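Local coordinates for hypothetical protein AGR_L_1239 (Agrobacterium tumefaciens str. C58, PDB 1VQS) that is of unknown function but belongs to the NIPSNAP family, adopts a ferredoxin-like fold and in the crystal packs against other copies of itself, at the interface of chains A and B and the interface of chains A and C. Sequence-based numbering; all coordinates share one arbitrary frame. Chains: chain A/B/C, hypothetical protein AGR_L_1239.

Contact 1: the interface of chains A and B. Residues chain A 18, 20, 102-105; chain B 56-61.
The loop B:Gly58 to B:Ile60 runs antiparallel to strand 99-109 of chain A, bridging at A:Glu103 and B:Pro59, with B:Ile60 N giving a hydrogen bond to A:Ala102 O (3.0 Å) and A:Asn104 N a straighter one, 171° at H, to B:Gly58 O. Both donors sit above the plane of the carbonyl they use. A:Asn104 extends this pairing with its side chain. Its CG stands in the crowded position between backbone N and carbonyl carbon (chi1 63°), which turns the carboxamide toward the loop. There A:Asn104 OD1 accepts from B:Gly58 N at 2.9 Å, again from above the plane, while ND2 makes a weak bond to B:Glu56 O. Water 2 joins the same OD1 to B:Pro59 O. B:Ile60 carries the apolar contact and gives up more surface to the partner than any other residue of the patch. B:Ile60 CB rests on A:Ala102 CB at 3.7 Å, and CG1, beside its own backbone N, sends B:Ile60 CD1 over the backbone of A:Glu103 to touch A:Arg18 NH2 (3.6 Å). The A:Arg18 chain crosses it at about a right angle. A:Tyr20 OH fixes that guanidinium, lying in its plane and taking bonds from both A:Arg18 NE (2.9 Å) and A:Arg18 NH2. At the other end water 1 links A:Ala102 N to B:Ile60 O and B:Asn61 ND2. The patch docks a loop of one copy on a strand of another; whether this pairing persists outside the crystal the structure alone does not show.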
# COMPACT_ATOMS: atom_id res chain seq x y z
N ARG A 18 -11.34 9.00 11.63
CA ARG A 18 -12.02 8.31 10.51
C ARG A 18 -11.56 8.95 9.22
O ARG A 18 -11.64 10.17 9.06
CB ARG A 18 -13.55 8.42 10.63
CG ARG A 18 -14.07 7.77 11.92
CD ARG A 18 -15.59 7.80 12.05
NE ARG A 18 -16.29 7.05 11.01
CZ ARG A 18 -16.57 5.75 11.08
NH1 ARG A 18 -16.22 5.03 12.16
NH2 ARG A 18 -17.26 5.17 10.10
N TYR A 20 -11.81 8.81 5.03
CA TYR A 20 -12.56 8.32 3.88
C TYR A 20 -11.92 8.81 2.59
O TYR A 20 -11.55 9.99 2.48
CB TYR A 20 -14.00 8.84 3.86
CG TYR A 20 -14.85 8.57 5.08
CD1 TYR A 20 -14.59 7.50 5.93
CD2 TYR A 20 -15.92 9.38 5.36
CE1 TYR A 20 -15.41 7.25 7.04
CE2 TYR A 20 -16.74 9.14 6.47
CZ TYR A 20 -16.48 8.08 7.30
OH TYR A 20 -17.27 7.86 8.39
N ALA A 102 -12.79 3.36 3.26
CA ALA A 102 -12.85 3.99 4.60
C ALA A 102 -12.04 3.19 5.60
O ALA A 102 -11.87 1.95 5.45
CB ALA A 102 -14.29 4.10 5.07
N GLU A 103 -11.53 3.88 6.62
CA GLU A 103 -10.86 3.19 7.73
C GLU A 103 -10.97 4.08 8.97
O GLU A 103 -11.10 5.29 8.85
CB GLU A 103 -9.39 2.90 7.42
CG GLU A 103 -8.58 4.13 7.09
CD GLU A 103 -7.12 3.87 6.81
OE1 GLU A 103 -6.78 2.77 6.34
OE2 GLU A 103 -6.31 4.80 7.04
N ASN A 104 -10.88 3.46 10.14
CA ASN A 104 -10.83 4.20 11.39
C ASN A 104 -9.75 3.63 12.30
O ASN A 104 -9.33 2.48 12.15
CB ASN A 104 -12.20 4.29 12.10
CG ASN A 104 -12.78 2.93 12.52
OD1 ASN A 104 -12.49 1.91 11.92
ND2 ASN A 104 -13.66 2.95 13.54
N LYS A 105 -9.31 4.46 13.24
CA LYS A 105 -8.37 4.09 14.25
C LYS A 105 -8.71 4.84 15.51
O LYS A 105 -9.31 5.91 15.48
CB LYS A 105 -6.93 4.42 13.82
CG LYS A 105 -6.64 5.84 13.41
CD LYS A 105 -5.31 5.92 12.67
CE LYS A 105 -4.97 7.32 12.20
NZ LYS A 105 -3.67 7.30 11.38
N GLU B 56 -15.04 -3.38 12.83
CA GLU B 56 -15.50 -2.45 13.83
C GLU B 56 -14.51 -1.27 14.03
O GLU B 56 -14.91 -0.11 13.92
CB GLU B 56 -15.84 -3.15 15.14
CG GLU B 56 -16.18 -2.19 16.30
CD GLU B 56 -17.40 -1.28 16.03
OE1 GLU B 56 -18.26 -1.65 15.19
OE2 GLU B 56 -17.51 -0.20 16.68
N ILE B 57 -13.25 -1.57 14.27
CA ILE B 57 -12.22 -0.52 14.28
C ILE B 57 -11.03 -1.03 13.47
O ILE B 57 -10.52 -2.11 13.75
CB ILE B 57 -11.74 -0.17 15.70
CG1 ILE B 57 -12.90 0.36 16.55
CG2 ILE B 57 -10.64 0.89 15.64
CD1 ILE B 57 -12.65 0.32 18.06
N GLY B 58 -10.60 -0.25 12.47
CA GLY B 58 -9.57 -0.70 11.54
C GLY B 58 -10.06 -0.39 10.13
O GLY B 58 -10.78 0.57 9.90
N PRO B 59 -9.74 -1.25 9.16
CA PRO B 59 -10.39 -1.13 7.87
C PRO B 59 -11.89 -1.18 8.03
O PRO B 59 -12.37 -2.02 8.76
CB PRO B 59 -9.90 -2.35 7.10
CG PRO B 59 -8.62 -2.73 7.76
CD PRO B 59 -8.82 -2.40 9.21
N ILE B 60 -12.61 -0.29 7.35
CA ILE B 60 -14.06 -0.26 7.35
C ILE B 60 -14.56 -1.05 6.12
O ILE B 60 -13.84 -1.19 5.15
CB ILE B 60 -14.54 1.21 7.38
CG1 ILE B 60 -14.22 1.80 8.75
CG2 ILE B 60 -16.00 1.30 7.14
CD1 ILE B 60 -14.45 3.29 8.84
N ASN B 61 -15.77 -1.60 6.19
CA ASN B 61 -16.33 -2.42 5.11
C ASN B 61 -15.59 -3.73 4.85
O ASN B 61 -15.65 -4.28 3.73
CB ASN B 61 -16.46 -1.64 3.80
CG ASN B 61 -17.22 -0.35 3.96
OD1 ASN B 61 -18.38 -0.34 4.40
ND2 ASN B 61 -16.57 0.77 3.57
O HOH W 1 -13.70 0.60 2.77
O HOH W 2 -13.73 -0.57 11.12

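Contact 2: the interface of chains A and C. Residues chain A 15, 107-110, 113; chain C 31, 52-56, 62-64.
Strand 99-109 of chain A pairs antiparallel with strand 48-55 of chain C, joining the edges of two ferredoxin-like sheets. A:Lys108 and C:Phe54 exchange two backbone hydrogen bonds, A:Lys108 N to C:Phe54 O at 2.8 Å and C:Phe54 N back to A:Lys108 O, each nearly along the C=O axis. Farther along, A:Ala110 N reaches C:Tyr52 O in the carbonyl plane. Past the end of the strand, the hydroxyl of A:Ser113, with OG anti to its backbone N (chi1 180°), accepts through A:Ser113 OG from C:Tyr52 N at 3.0 Å.

The tight packing centres on selenomethionine A:Met107, which buries more surface than any other residue of the patch. Its chain leaves beside the backbone N and bends at chi3 (90°), tucking A:Met107 CE against the backbone of C:Phe54 and C:Ser55, 3.7 Å from C:Ser55 CA. The selenium, A:Met107 SE, lies 3.6 Å from C:Val64 CG2, the two side chains crossing at about a right angle. C:Ser55 OG, meanwhile, takes a hydrogen bond from C:Glu62 N, tying together the two strands of chain C on which the selenomethionine rests. The C:Phe53 ring presents its rim to A:Tyr15: C:Phe53 CE1 stands 3.6 Å above the A:Tyr15 ring plane, offset toward the rim. Equally close-packed, A:Lys108 CB lies over one face of the C:Phe54 ring, 4.0 Å from the centroid, in a CH-pi contact; the crowded position of C:Phe54 CG (chi1 62°) places the ring there.

Only beyond CB does the A:Lys108 side chain become loose. It bends at chi3 and runs alongside C:Glu56, pointing the same way, with CD beside the carboxylate. The opposite charges probably attract without forming a salt bridge: A:Lys108 NZ stops 4.3 Å from C:Glu56 OE1.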
# COMPACT_ATOMS: atom_id res chain seq x y z
N TYR A 15 -9.47 9.25 21.05
CA TYR A 15 -9.71 9.95 19.81
C TYR A 15 -9.89 8.98 18.68
O TYR A 15 -8.95 8.23 18.38
CB TYR A 15 -8.55 10.92 19.53
CG TYR A 15 -8.64 12.08 20.50
CD1 TYR A 15 -8.17 11.98 21.79
CD2 TYR A 15 -9.28 13.28 20.15
CE1 TYR A 15 -8.32 13.04 22.71
CE2 TYR A 15 -9.40 14.33 21.05
CZ TYR A 15 -8.94 14.19 22.33
OH TYR A 15 -9.10 15.28 23.21
N MSE A 107 -6.85 6.50 18.81
CA MSE A 107 -5.58 6.94 19.29
C MSE A 107 -5.77 7.60 20.69
O MSE A 107 -6.87 7.91 21.12
CB MSE A 107 -4.87 7.81 18.16
CG MSE A 107 -4.47 7.07 16.59
SE MSE A 107 -3.62 8.33 15.82
CE MSE A 107 -1.92 7.81 16.42
N LYS A 108 -4.69 7.71 21.45
CA LYS A 108 -4.70 8.32 22.77
C LYS A 108 -3.85 9.58 22.74
O LYS A 108 -2.92 9.68 21.95
CB LYS A 108 -4.13 7.37 23.82
CG LYS A 108 -5.01 6.17 24.03
CD LYS A 108 -4.35 5.09 24.89
CE LYS A 108 -4.74 5.18 26.32
NZ LYS A 108 -4.22 3.98 27.07
N PRO A 109 -4.21 10.59 23.57
CA PRO A 109 -3.43 11.81 23.62
C PRO A 109 -2.13 11.67 24.40
O PRO A 109 -2.11 11.06 25.48
CB PRO A 109 -4.38 12.78 24.31
CG PRO A 109 -5.15 11.92 25.24
CD PRO A 109 -5.37 10.65 24.47
N ALA A 110 -1.04 12.20 23.85
CA ALA A 110 0.17 12.41 24.64
C ALA A 110 -0.11 13.35 25.81
O ALA A 110 -1.06 14.13 25.78
CB ALA A 110 1.26 12.99 23.77
N SER A 113 -0.47 16.87 24.68
CA SER A 113 -1.45 17.24 23.68
C SER A 113 -2.44 18.27 24.24
O SER A 113 -2.96 18.08 25.35
CB SER A 113 -2.23 16.00 23.25
OG SER A 113 -3.20 16.35 22.26
N LEU C 31 7.82 9.43 23.38
CA LEU C 31 6.98 10.41 24.06
C LEU C 31 7.69 11.04 25.24
O LEU C 31 7.49 12.23 25.53
CB LEU C 31 5.68 9.77 24.52
CG LEU C 31 4.74 9.39 23.37
CD1 LEU C 31 3.56 8.63 23.97
CD2 LEU C 31 4.25 10.61 22.61
N TYR C 52 -1.75 15.88 19.68
CA TYR C 52 -0.57 15.03 19.60
C TYR C 52 -0.96 13.67 20.16
O TYR C 52 -1.24 13.56 21.35
CB TYR C 52 0.57 15.66 20.39
CG TYR C 52 1.97 15.32 19.88
CD1 TYR C 52 2.47 14.02 19.95
CD2 TYR C 52 2.81 16.31 19.38
CE1 TYR C 52 3.76 13.71 19.47
CE2 TYR C 52 4.10 16.00 18.91
CZ TYR C 52 4.57 14.70 18.96
OH TYR C 52 5.86 14.36 18.52
N PHE C 53 -0.95 12.64 19.32
CA PHE C 53 -1.57 11.35 19.63
C PHE C 53 -0.64 10.19 19.34
O PHE C 53 0.26 10.29 18.51
CB PHE C 53 -2.85 11.14 18.80
CG PHE C 53 -3.78 12.33 18.81
CD1 PHE C 53 -4.57 12.57 19.90
CD2 PHE C 53 -3.84 13.22 17.76
CE1 PHE C 53 -5.44 13.66 19.94
CE2 PHE C 53 -4.72 14.34 17.81
CZ PHE C 53 -5.51 14.53 18.89
N PHE C 54 -0.91 9.09 20.02
CA PHE C 54 -0.22 7.83 19.76
C PHE C 54 -1.23 6.71 19.62
O PHE C 54 -2.36 6.80 20.09
CB PHE C 54 0.82 7.50 20.83
CG PHE C 54 0.28 7.33 22.20
CD1 PHE C 54 0.06 8.43 23.02
CD2 PHE C 54 0.03 6.07 22.70
CE1 PHE C 54 -0.41 8.25 24.30
CE2 PHE C 54 -0.46 5.88 23.97
CZ PHE C 54 -0.68 6.97 24.77
N SER C 55 -0.88 5.67 18.86
CA SER C 55 -1.90 4.71 18.47
C SER C 55 -2.25 3.68 19.55
O SER C 55 -1.40 3.27 20.34
CB SER C 55 -1.55 4.05 17.12
OG SER C 55 -0.24 3.54 17.04
N GLU C 56 -3.53 3.27 19.55
CA GLU C 56 -4.10 2.25 20.41
C GLU C 56 -4.75 1.12 19.61
O GLU C 56 -4.50 -0.05 19.89
CB GLU C 56 -5.16 2.88 21.33
CG GLU C 56 -5.91 1.88 22.22
CD GLU C 56 -4.98 1.06 23.12
OE1 GLU C 56 -3.93 1.59 23.54
OE2 GLU C 56 -5.29 -0.11 23.44
N GLU C 62 2.40 4.13 16.02
CA GLU C 62 2.13 5.34 15.25
C GLU C 62 1.99 6.58 16.12
O GLU C 62 1.36 6.55 17.18
CB GLU C 62 0.89 5.17 14.39
CG GLU C 62 0.64 6.31 13.40
CD GLU C 62 -0.56 6.07 12.51
OE1 GLU C 62 -1.70 6.35 12.98
OE2 GLU C 62 -0.35 5.60 11.39
N ILE C 63 2.57 7.67 15.64
CA ILE C 63 2.41 9.03 16.18
C ILE C 63 1.66 9.88 15.15
O ILE C 63 1.99 9.83 13.97
CB ILE C 63 3.77 9.67 16.50
CG1 ILE C 63 4.49 8.89 17.61
CG2 ILE C 63 3.62 11.15 16.90
CD1 ILE C 63 3.83 8.92 18.96
N VAL C 64 0.66 10.65 15.58
CA VAL C 64 0.04 11.65 14.72
C VAL C 64 0.03 12.97 15.45
O VAL C 64 -0.41 13.03 16.59
CB VAL C 64 -1.39 11.29 14.40
CG1 VAL C 64 -2.12 12.47 13.72
CG2 VAL C 64 -1.44 10.08 13.50

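Contact 1 and contact 2 have their centres about 17 Å apart and draw on the same two strands of chain A, 14-22 and 99-109. Residues 102-105 of the later strand serve contact 1, and 107-109, with the following A:Ala110, serve contact 2, so one strand meets two neighbours in succession. The partner segments are close in sequence too: Glu56 takes part in both, from chain B in contact 1 and from chain C in contact 2. Contact 2 is part of a two-fold symmetric interface, whereas the interface holding contact 1 is not an exact two-fold. Together they could connect a symmetric pair to further copies in the deposited eight-chain assembly; the structure alone does not show whether this assembly forms outside the crystal.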